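Local coordinates for Cobalt/magnesium transport protein CorA (Methanocaldococcus jannaschii, PDB 4EGW), which mediates the influx of magnesium ions as a homopentamer whose permeation pathway opens when cytoplasmic magnesium falls and closes when it is high, at residues G71-V74 with S75-Q78; K132-G135 with R136-L140; I154-L157 with L158-L162; L162-I165 with T166-Y169. All coordinates share one frame; numbering follows the deposited sequence.

Interaction 1 of 4, residues G71-V74 with S75-Q78; sequences GISV and SDLQ. With BU1 (1,4-butanediol), chain K; PGO (S-1,2-propanediol), chain R.
Ile-72 and Leu-77 meet with their side chains crossed at about a right angle, methyl CG2 of Ile-72 lying 3.3 Å from CD2 of Leu-77. The Ile-72 branch that does the touching is the one trans to its backbone N, and this also brings CG2 to 3.5 Å from CB of Asp-76, whose side chain it likewise crosses steeply. Between these residues Ser-73 turns OG into the space between its own backbone N and carbonyl carbon (chi1 78°), where it accepts from Asp-76 N at 3.0 Å, although the place of this hydroxyl is not precisely fixed in the model. Ser-73 is thus the N-cap of helix 74-80, and Leu-77 N closes the first turn on Ser-73 O. The chain arrives here from helix 60-70 through Gly-71, whose positive phi of 63° suits a glycine and ends that helix. Ile-72 and Leu-77 both also lean on Tyr-117 of strand 110-119, so the turn between the two helices is packed against the sheet. On the polar side, one water accepts from Ser-73 N at 3.0 Å and donates to Asp-76 OD2. The other carboxylate oxygen, OD1 of Asp-76, lies 2.9 Å from O5 of the bound 1,4-butanediol, in a pocket completed by Glu-93.

Interaction 2 of 4, residues K132-G135 with R136-L140; sequences KAIG and RLHKL
With CG1 of Ile-134 beside the backbone N (chi1 -56°), CG2 is left anti to it, and His-138 swings its ring back along the helix with CG beside its own N, which sets the methyl over the imidazole face. The CH-pi contact measures 3.8 Å from CG2 to the ring centroid of His-138, 25° off the normal. Carbonyl O of Ile-134 sits over the same face, nearer the rim, while it accepts from His-138 N at 2.9 Å. Arg-136 is bent at chi3 (-56°), so that one face of its guanidinium overlies Lys-132 O and CA of Ala-133, and NH1 of Arg-136 comes to 3.5 Å from CG of Lys-132. Both pairs lie on helix 132-143 of the CorA cytoplasmic alpha/beta domain: Ile-134 and His-138 face strand 51-56, where the imidazole also meets the ring of Trp-52, whereas Ala-133 and Arg-136 face helix 156-186. There the guanidinium makes a salt bridge to Glu-164 and a hydrogen bond to Ser-168. A leucine in place of Arg-136 would probably leave the Glu-164 carboxylate without this cationic mate and Ser-168 OG without its donor. Lys-132 NZ stands 4.1 Å from Arg-136 NH1, a like-charged approach that may be eased by the Glu-164 carboxylate. Lys-139, one turn after Gly-135, sends NZ to a salt bridge with Glu-177 of the second subunit.

Interaction 3 of 4, residues I154-L157 with L158-L162; sequences IGFL and LYHIL
The rings of Phe-156 and His-160, one helical turn apart, touch obliquely, with their centroids 4.1 Å apart and their planes inclined at 57°. His-160 presents NE2 and CD2 to the far rim of the phenyl: CD2 lies over one face, and NE2 of His-160 comes to 3.0 Å from CZ of Phe-156. A chi1 of -161° points the Phe-156 ring away from its own amide and swings it out beside the helix, where the imidazole of His-160, folded back toward the preceding turn, meets its outer rim. CE1 of Phe-156 also meets CD1 of Tyr-159 at 4.2 Å, while the carbonyl O of Phe-156 lies at the edge of the tyrosine ring. Leu-157 and Ile-161 form a looser pair on another side of the helix, CG of the leucine being 4.4 Å from CD1 of the isoleucine. Behind these side chains the backbone sets the spacing: His-160 N donates to Phe-156 O at 3.1 Å, and the bond from Ile-161 N to Leu-157 O is straight but weak. Farther out, Arg-152 makes a cation-pi contact with the Phe-156 ring, Asn-238 packs on both Phe-156 and Tyr-159, and Leu-123 receives Leu-157 and Ile-161. This is the opening turn of the long helix 156-186, wedged between the mixed sheet of the cytoplasmic domain and the helices 193-225 and 233-270, with which it forms an all-helical bundle.

Interaction 4 of 4, residues L162-I165 with T166-Y169; sequences LNEI and TRSY
Carbonyl O of Leu-162 is gripped twice by Thr-166, whose N and OG1 reach it from opposite faces of its plane, each at 2.8 Å. The bond from N is nearly straight, whereas the hydroxyl donates from above the carbonyl plane, 38° out of it. Thr-166 holds OG1 beside its own backbone N (chi1 -55°), which folds the hydroxyl back onto the preceding turn and satisfies a buried polar group within the helix. The next helical bond, Arg-167 N to Asn-163 O, is short at 2.7 Å. On the flank of the helix Glu-164 and Arg-167 run side by side in the same direction, with carboxylate and guanidinium planes 63° apart. Their salt bridge is long, OE2 of Glu-164 being 3.4 Å from NE of Arg-167, and each has a stronger partner beyond it: Arg-136 of helix 132-143 for the carboxylate, and OG of Ser-170 of the second subunit for NH2 of Arg-167. A glutamine in place of Glu-164 would remove the negative charge between the two arginines, which would probably leave both guanidinium groups without a carboxylate mate here. Helix 156-186 here lies between the sheet of the cytoplasmic domain and its long helices: Thr-166 packs on Leu-242 and Leu-249 of helix 233-270, and Ile-165 on strand 96-104. Ile-165 and Tyr-169 also lie alongside each other, with CG2 of the isoleucine 3.8 Å from CE2 of the tyrosine, and Tyr-169 OH is bound to Lys-101 O.

In the fold
Interactions 2, 3 and 4 form one connected region where helix 132-143 packs on helix 156-186. Interactions 3 and 4 follow one another on the latter helix and share Leu-162. Interaction 2 reaches interaction 3 through Leu-137 CD1, 3.9 Å from Ile-161 CG1, and interaction 4 through Arg-136 NE, 2.8 Å from Glu-164 OE1. Interaction 1 stands apart, its centre about 24 Å, 22 Å and 26 Å from the centres of interactions 2, 3 and 4. Butanediol is bound near several of these contacts: one molecule at Ser-73 and Asp-76, one about 4 Å from the side chain of Leu-140 in interaction 2, and a butanediol also lies about 4 Å from the side chain of His-160 in interaction 3.

Interaction 1 of 4, residues G71-V74 with S75-Q78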
loop_
_atom_site.group_PDB
_atom_site.type_symbol
_atom_site.label_atom_id
_atom_site.label_comp_id
_atom_site.label_asym_id
_atom_site.label_seq_id
_atom_site.Cartn_x
_atom_site.Cartn_y
_atom_site.Cartn_z
ATOM N N GLY A 71 -25.977 -4.326 -23.656
ATOM C CA GLY A 71 -27.402 -4.447 -23.442
ATOM C C GLY A 71 -27.836 -4.025 -22.057
ATOM O O GLY A 71 -28.740 -4.618 -21.462
ATOM N N ILE A 72 -27.181 -3.000 -21.535
ATOM C CA ILE A 72 -27.665 -2.340 -20.337
ATOM C C ILE A 72 -28.295 -1.017 -20.773
ATOM O O ILE A 72 -27.764 -0.339 -21.654
ATOM C CB ILE A 72 -26.530 -2.136 -19.317
ATOM C CG1 ILE A 72 -26.191 -3.470 -18.650
ATOM C CG2 ILE A 72 -26.923 -1.116 -18.261
ATOM C CD1 ILE A 72 -25.305 -3.343 -17.435
ATOM N N SER A 73 -29.438 -0.663 -20.187
ATOM C CA SER A 73 -30.137 0.556 -20.590
ATOM C C SER A 73 -29.206 1.764 -20.484
ATOM O O SER A 73 -28.619 2.017 -19.429
ATOM C CB SER A 73 -31.400 0.779 -19.746
ATOM O OG SER A 73 -31.093 1.298 -18.463
ATOM N N VAL A 74 -29.099 2.523 -21.573
ATOM C CA VAL A 74 -28.143 3.628 -21.658
ATOM C C VAL A 74 -28.255 4.531 -20.432
ATOM O O VAL A 74 -27.273 5.134 -19.998
ATOM C CB VAL A 74 -28.333 4.451 -22.953
ATOM C CG1 VAL A 74 -27.227 5.482 -23.100
ATOM C CG2 VAL A 74 -28.373 3.529 -24.168
ATOM N N SER A 75 -29.468 4.621 -19.892
ATOM C CA SER A 75 -29.720 5.283 -18.614
ATOM C C SER A 75 -28.977 4.597 -17.469
ATOM O O SER A 75 -28.261 5.251 -16.705
ATOM C CB SER A 75 -31.223 5.305 -18.317
ATOM O OG SER A 75 -31.495 5.888 -17.057
ATOM N N ASP A 76 -29.145 3.279 -17.353
ATOM C CA ASP A 76 -28.546 2.520 -16.253
ATOM C C ASP A 76 -27.026 2.643 -16.192
ATOM O O ASP A 76 -26.434 2.481 -15.134
ATOM C CB ASP A 76 -28.939 1.040 -16.322
ATOM C CG ASP A 76 -30.361 0.783 -15.859
ATOM O OD1 ASP A 76 -30.992 1.707 -15.305
ATOM O OD2 ASP A 76 -30.842 -0.355 -16.040
ATOM N N LEU A 77 -26.391 2.899 -17.328
ATOM C CA LEU A 77 -24.936 3.041 -17.348
ATOM C C LEU A 77 -24.535 4.430 -16.858
ATOM O O LEU A 77 -23.425 4.646 -16.338
ATOM C CB LEU A 77 -24.379 2.793 -18.751
ATOM C CG LEU A 77 -24.524 1.384 -19.317
ATOM C CD1 LEU A 77 -23.847 1.303 -20.676
ATOM C CD2 LEU A 77 -23.945 0.356 -18.367
ATOM N N GLN A 78 -25.458 5.369 -17.025
ATOM C CA GLN A 78 -25.233 6.743 -16.613
ATOM C C GLN A 78 -25.102 6.858 -15.091
ATOM O O GLN A 78 -24.506 7.809 -14.574
ATOM C CB GLN A 78 -26.327 7.647 -17.173
ATOM C CG GLN A 78 -26.084 8.039 -18.633
ATOM C CD GLN A 78 -27.337 8.542 -19.336
ATOM O OE1 GLN A 78 -28.459 8.288 -18.886
ATOM N NE2 GLN A 78 -27.151 9.261 -20.450
HETATM C C1 BU1 K . -33.732 0.293 -16.141
HETATM C C2 BU1 K . -33.587 -1.110 -16.630
HETATM C C3 BU1 K . -34.376 -2.140 -15.903
HETATM C C4 BU1 K . -34.751 -3.373 -16.641
HETATM O O5 BU1 K . -33.555 0.505 -14.788
HETATM O O6 BU1 K . -36.104 -3.604 -16.785
HETATM C C1 PGO R . -30.572 -2.679 -24.195
HETATM C C2 PGO R . -31.550 -2.206 -23.171
HETATM C C3 PGO R . -31.977 -0.803 -23.460
HETATM O O1 PGO R . -29.644 -1.771 -24.662
HETATM O O2 PGO R . -30.983 -2.274 -21.917
HETATM O O HOH W 1 -31.061 -2.465 -18.465
#

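Interaction 2 of 4, residues K132-G135 with R136-L140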
loop_
_atom_site.group_PDB
_atom_site.type_symbol
_atom_site.label_atom_id
_atom_site.label_comp_id
_atom_site.label_asym_id
_atom_site.label_seq_id
_atom_site.Cartn_x
_atom_site.Cartn_y
_atom_site.Cartn_z
ATOM N N LYS A 132 -7.023 5.764 -10.257
ATOM C CA LYS A 132 -5.642 5.339 -10.245
ATOM C C LYS A 132 -5.548 3.826 -10.279
ATOM O O LYS A 132 -4.631 3.262 -10.869
ATOM C CB LYS A 132 -4.963 5.866 -8.989
ATOM C CG LYS A 132 -3.467 5.955 -9.100
ATOM C CD LYS A 132 -3.052 7.082 -10.025
ATOM C CE LYS A 132 -1.879 6.642 -10.892
ATOM N NZ LYS A 132 -1.004 5.649 -10.193
ATOM N N ALA A 133 -6.509 3.171 -9.643
ATOM C CA ALA A 133 -6.408 1.742 -9.413
ATOM C C ALA A 133 -6.584 0.943 -10.689
ATOM O O ALA A 133 -5.976 -0.115 -10.850
ATOM C CB ALA A 133 -7.414 1.306 -8.367
ATOM N N ILE A 134 -7.412 1.452 -11.596
ATOM C CA ILE A 134 -7.799 0.706 -12.789
ATOM C C ILE A 134 -6.700 0.752 -13.826
ATOM O O ILE A 134 -6.498 -0.200 -14.586
ATOM C CB ILE A 134 -9.117 1.232 -13.369
ATOM C CG1 ILE A 134 -10.190 1.182 -12.290
ATOM C CG2 ILE A 134 -9.534 0.428 -14.587
ATOM C CD1 ILE A 134 -11.559 1.321 -12.824
ATOM N N GLY A 135 -5.986 1.867 -13.857
ATOM C CA GLY A 135 -4.759 1.919 -14.616
ATOM C C GLY A 135 -3.873 0.788 -14.133
ATOM O O GLY A 135 -3.411 -0.024 -14.931
ATOM N N ARG A 136 -3.674 0.721 -12.815
ATOM C CA ARG A 136 -2.750 -0.235 -12.200
ATOM C C ARG A 136 -3.067 -1.698 -12.486
ATOM O O ARG A 136 -2.182 -2.545 -12.400
ATOM C CB ARG A 136 -2.636 -0.012 -10.688
ATOM C CG ARG A 136 -1.820 1.224 -10.289
ATOM C CD ARG A 136 -1.439 1.212 -8.802
ATOM N NE ARG A 136 -2.606 1.100 -7.925
ATOM C CZ ARG A 136 -3.085 2.084 -7.166
ATOM N NH1 ARG A 136 -2.495 3.274 -7.152
ATOM N NH2 ARG A 136 -4.156 1.873 -6.410
ATOM N N LEU A 137 -4.327 -2.012 -12.769
ATOM C CA LEU A 137 -4.661 -3.325 -13.322
ATOM C C LEU A 137 -4.448 -3.406 -14.825
ATOM O O LEU A 137 -3.934 -4.398 -15.323
ATOM C CB LEU A 137 -6.077 -3.755 -12.951
ATOM C CG LEU A 137 -6.279 -3.947 -11.450
ATOM C CD1 LEU A 137 -7.602 -4.640 -11.160
ATOM C CD2 LEU A 137 -5.117 -4.741 -10.878
ATOM N N HIS A 138 -4.843 -2.365 -15.549
ATOM C CA HIS A 138 -4.644 -2.345 -16.998
ATOM C C HIS A 138 -3.160 -2.428 -17.329
ATOM O O HIS A 138 -2.758 -3.040 -18.320
ATOM C CB HIS A 138 -5.253 -1.084 -17.615
ATOM C CG HIS A 138 -6.750 -1.077 -17.627
ATOM N ND1 HIS A 138 -7.509 -2.135 -17.167
ATOM C CD2 HIS A 138 -7.634 -0.142 -18.049
ATOM C CE1 HIS A 138 -8.791 -1.848 -17.302
ATOM N NE2 HIS A 138 -8.895 -0.646 -17.838
ATOM N N LYS A 139 -2.348 -1.809 -16.487
ATOM C CA LYS A 139 -0.911 -1.827 -16.658
ATOM C C LYS A 139 -0.368 -3.174 -16.203
ATOM O O LYS A 139 0.449 -3.789 -16.886
ATOM C CB LYS A 139 -0.291 -0.692 -15.853
ATOM C CG LYS A 139 1.137 -0.341 -16.220
ATOM C CD LYS A 139 1.461 1.067 -15.745
ATOM C CE LYS A 139 0.442 2.066 -16.294
ATOM N NZ LYS A 139 0.556 3.408 -15.642
ATOM N N LEU A 140 -0.833 -3.637 -15.049
ATOM C CA LEU A 140 -0.430 -4.937 -14.533
ATOM C C LEU A 140 -0.728 -6.001 -15.570
ATOM O O LEU A 140 0.152 -6.769 -15.956
ATOM C CB LEU A 140 -1.165 -5.256 -13.230
ATOM C CG LEU A 140 -1.087 -6.681 -12.670
ATOM C CD1 LEU A 140 -1.410 -6.690 -11.183
ATOM C CD2 LEU A 140 -2.011 -7.634 -13.421
#

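Interaction 3 of 4, residues I154-L157 with L158-L162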
loop_
_atom_site.group_PDB
_atom_site.type_symbol
_atom_site.label_atom_id
_atom_site.label_comp_id
_atom_site.label_asym_id
_atom_site.label_seq_id
_atom_site.Cartn_x
_atom_site.Cartn_y
_atom_site.Cartn_z
ATOM N N ILE A 154 -13.731 -12.900 -11.275
ATOM C CA ILE A 154 -14.979 -12.139 -11.130
ATOM C C ILE A 154 -15.955 -12.507 -10.026
ATOM O O ILE A 154 -17.129 -12.152 -10.110
ATOM C CB ILE A 154 -15.791 -12.069 -12.452
ATOM C CG1 ILE A 154 -16.784 -10.899 -12.414
ATOM C CG2 ILE A 154 -16.520 -13.379 -12.712
ATOM C CD1 ILE A 154 -18.112 -11.192 -13.081
ATOM N N GLY A 155 -15.515 -13.208 -8.992
ATOM C CA GLY A 155 -15.900 -12.769 -7.672
ATOM C C GLY A 155 -14.609 -12.130 -7.230
ATOM O O GLY A 155 -14.540 -11.283 -6.340
ATOM N N PHE A 156 -13.564 -12.563 -7.921
ATOM C CA PHE A 156 -12.207 -12.199 -7.596
ATOM C C PHE A 156 -11.835 -10.877 -8.208
ATOM O O PHE A 156 -11.238 -10.018 -7.555
ATOM C CB PHE A 156 -11.259 -13.291 -8.079
ATOM C CG PHE A 156 -9.918 -13.249 -7.424
ATOM C CD1 PHE A 156 -9.811 -12.984 -6.062
ATOM C CD2 PHE A 156 -8.762 -13.473 -8.160
ATOM C CE1 PHE A 156 -8.573 -12.942 -5.439
ATOM C CE2 PHE A 156 -7.518 -13.434 -7.546
ATOM C CZ PHE A 156 -7.423 -13.164 -6.177
ATOM N N LEU A 157 -12.220 -10.727 -9.473
ATOM C CA LEU A 157 -11.845 -9.572 -10.270
ATOM C C LEU A 157 -12.366 -8.334 -9.574
ATOM O O LEU A 157 -11.685 -7.311 -9.472
ATOM C CB LEU A 157 -12.443 -9.687 -11.674
ATOM C CG LEU A 157 -12.160 -8.561 -12.673
ATOM C CD1 LEU A 157 -10.678 -8.380 -12.857
ATOM C CD2 LEU A 157 -12.813 -8.848 -14.011
ATOM N N LEU A 158 -13.584 -8.451 -9.072
ATOM C CA LEU A 158 -14.219 -7.355 -8.372
ATOM C C LEU A 158 -13.390 -6.879 -7.188
ATOM O O LEU A 158 -13.006 -5.709 -7.096
ATOM C CB LEU A 158 -15.554 -7.825 -7.858
ATOM C CG LEU A 158 -16.167 -6.795 -6.939
ATOM C CD1 LEU A 158 -16.213 -5.415 -7.633
ATOM C CD2 LEU A 158 -17.543 -7.305 -6.532
ATOM N N TYR A 159 -13.122 -7.809 -6.285
ATOM C CA TYR A 159 -12.338 -7.530 -5.106
ATOM C C TYR A 159 -11.029 -6.820 -5.427
ATOM O O TYR A 159 -10.628 -5.889 -4.728
ATOM C CB TYR A 159 -12.042 -8.829 -4.379
ATOM C CG TYR A 159 -10.803 -8.754 -3.540
ATOM C CD1 TYR A 159 -9.561 -9.063 -4.081
ATOM C CD2 TYR A 159 -10.867 -8.371 -2.211
ATOM C CE1 TYR A 159 -8.416 -8.994 -3.322
ATOM C CE2 TYR A 159 -9.724 -8.301 -1.439
ATOM C CZ TYR A 159 -8.501 -8.615 -2.001
ATOM O OH TYR A 159 -7.353 -8.548 -1.241
ATOM N N HIS A 160 -10.351 -7.266 -6.473
ATOM C CA HIS A 160 -9.051 -6.689 -6.780
ATOM C C HIS A 160 -9.127 -5.216 -7.081
ATOM O O HIS A 160 -8.387 -4.414 -6.516
ATOM C CB HIS A 160 -8.378 -7.437 -7.917
ATOM C CG HIS A 160 -7.576 -8.602 -7.443
ATOM N ND1 HIS A 160 -7.087 -8.679 -6.157
ATOM C CD2 HIS A 160 -7.198 -9.745 -8.059
ATOM C CE1 HIS A 160 -6.430 -9.813 -6.004
ATOM N NE2 HIS A 160 -6.483 -10.480 -7.144
ATOM N N ILE A 161 -10.024 -4.860 -7.982
ATOM C CA ILE A 161 -10.261 -3.464 -8.236
ATOM C C ILE A 161 -10.546 -2.815 -6.887
ATOM O O ILE A 161 -9.882 -1.854 -6.499
ATOM C CB ILE A 161 -11.439 -3.289 -9.180
ATOM C CG1 ILE A 161 -11.407 -4.388 -10.248
ATOM C CG2 ILE A 161 -11.393 -1.916 -9.807
ATOM C CD1 ILE A 161 -12.627 -4.422 -11.147
ATOM N N LEU A 162 -11.513 -3.360 -6.162
ATOM C CA LEU A 162 -11.870 -2.796 -4.862
ATOM C C LEU A 162 -10.623 -2.697 -3.997
ATOM O O LEU A 162 -10.387 -1.694 -3.312
ATOM C CB LEU A 162 -12.924 -3.656 -4.172
ATOM C CG LEU A 162 -14.379 -3.272 -4.473
ATOM C CD1 LEU A 162 -14.577 -2.876 -5.928
ATOM C CD2 LEU A 162 -15.355 -4.368 -4.066
#

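Interaction 4 of 4, residues L162-I165 with T166-Y169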
loop_
_atom_site.group_PDB
_atom_site.type_symbol
_atom_site.label_atom_id
_atom_site.label_comp_id
_atom_site.label_asym_id
_atom_site.label_seq_id
_atom_site.Cartn_x
_atom_site.Cartn_y
_atom_site.Cartn_z
ATOM N N LEU A 162 -11.513 -3.360 -6.162
ATOM C CA LEU A 162 -11.870 -2.796 -4.862
ATOM C C LEU A 162 -10.623 -2.697 -3.997
ATOM O O LEU A 162 -10.387 -1.694 -3.312
ATOM C CB LEU A 162 -12.924 -3.656 -4.172
ATOM C CG LEU A 162 -14.379 -3.272 -4.473
ATOM C CD1 LEU A 162 -14.577 -2.876 -5.928
ATOM C CD2 LEU A 162 -15.355 -4.368 -4.066
ATOM N N ASN A 163 -9.813 -3.744 -4.050
ATOM C CA ASN A 163 -8.576 -3.751 -3.309
ATOM C C ASN A 163 -7.642 -2.651 -3.772
ATOM O O ASN A 163 -7.184 -1.842 -2.967
ATOM C CB ASN A 163 -7.866 -5.083 -3.446
ATOM C CG ASN A 163 -6.943 -5.350 -2.291
ATOM O OD1 ASN A 163 -7.234 -4.966 -1.150
ATOM N ND2 ASN A 163 -5.825 -6.002 -2.566
ATOM N N GLU A 164 -7.343 -2.627 -5.067
ATOM C CA GLU A 164 -6.456 -1.602 -5.586
ATOM C C GLU A 164 -6.962 -0.237 -5.205
ATOM O O GLU A 164 -6.177 0.633 -4.839
ATOM C CB GLU A 164 -6.285 -1.697 -7.096
ATOM C CG GLU A 164 -5.125 -2.578 -7.522
ATOM C CD GLU A 164 -3.854 -2.290 -6.738
ATOM O OE1 GLU A 164 -3.543 -1.093 -6.515
ATOM O OE2 GLU A 164 -3.176 -3.266 -6.338
ATOM N N ILE A 165 -8.270 -0.038 -5.267
ATOM C CA ILE A 165 -8.806 1.244 -4.855
ATOM C C ILE A 165 -8.400 1.437 -3.416
ATOM O O ILE A 165 -7.671 2.371 -3.085
ATOM C CB ILE A 165 -10.326 1.276 -4.939
ATOM C CG1 ILE A 165 -10.777 1.137 -6.391
ATOM C CG2 ILE A 165 -10.863 2.560 -4.334
ATOM C CD1 ILE A 165 -12.277 1.184 -6.546
ATOM N N THR A 166 -8.819 0.503 -2.567
ATOM C CA THR A 166 -8.557 0.622 -1.138
ATOM C C THR A 166 -7.084 0.936 -0.884
ATOM O O THR A 166 -6.743 1.735 -0.002
ATOM C CB THR A 166 -8.990 -0.638 -0.379
ATOM O OG1 THR A 166 -10.371 -0.915 -0.663
ATOM C CG2 THR A 166 -8.818 -0.438 1.120
ATOM N N ARG A 167 -6.222 0.318 -1.683
ATOM C CA ARG A 167 -4.787 0.563 -1.623
ATOM C C ARG A 167 -4.415 1.972 -2.064
ATOM O O ARG A 167 -3.418 2.532 -1.598
ATOM C CB ARG A 167 -4.053 -0.461 -2.468
ATOM C CG ARG A 167 -3.477 -1.587 -1.646
ATOM C CD ARG A 167 -2.756 -2.600 -2.531
ATOM N NE ARG A 167 -1.814 -1.972 -3.453
ATOM C CZ ARG A 167 -0.497 -1.979 -3.291
ATOM N NH1 ARG A 167 0.042 -2.584 -2.239
ATOM N NH2 ARG A 167 0.285 -1.391 -4.185
ATOM N N SER A 168 -5.211 2.541 -2.969
ATOM C CA SER A 168 -5.059 3.952 -3.319
ATOM C C SER A 168 -5.189 4.747 -2.030
ATOM O O SER A 168 -4.312 5.519 -1.667
ATOM C CB SER A 168 -6.144 4.412 -4.304
ATOM O OG SER A 168 -6.153 3.655 -5.502
ATOM N N TYR A 169 -6.293 4.536 -1.330
ATOM C CA TYR A 169 -6.552 5.260 -0.101
ATOM C C TYR A 169 -5.416 5.088 0.890
ATOM O O TYR A 169 -4.920 6.069 1.470
ATOM C CB TYR A 169 -7.816 4.737 0.542
ATOM C CG TYR A 169 -9.111 5.249 -0.043
ATOM C CD1 TYR A 169 -9.546 6.534 0.224
ATOM C CD2 TYR A 169 -9.930 4.427 -0.811
ATOM C CE1 TYR A 169 -10.756 7.002 -0.269
ATOM C CE2 TYR A 169 -11.140 4.891 -1.311
ATOM C CZ TYR A 169 -11.544 6.177 -1.030
ATOM O OH TYR A 169 -12.735 6.656 -1.509
#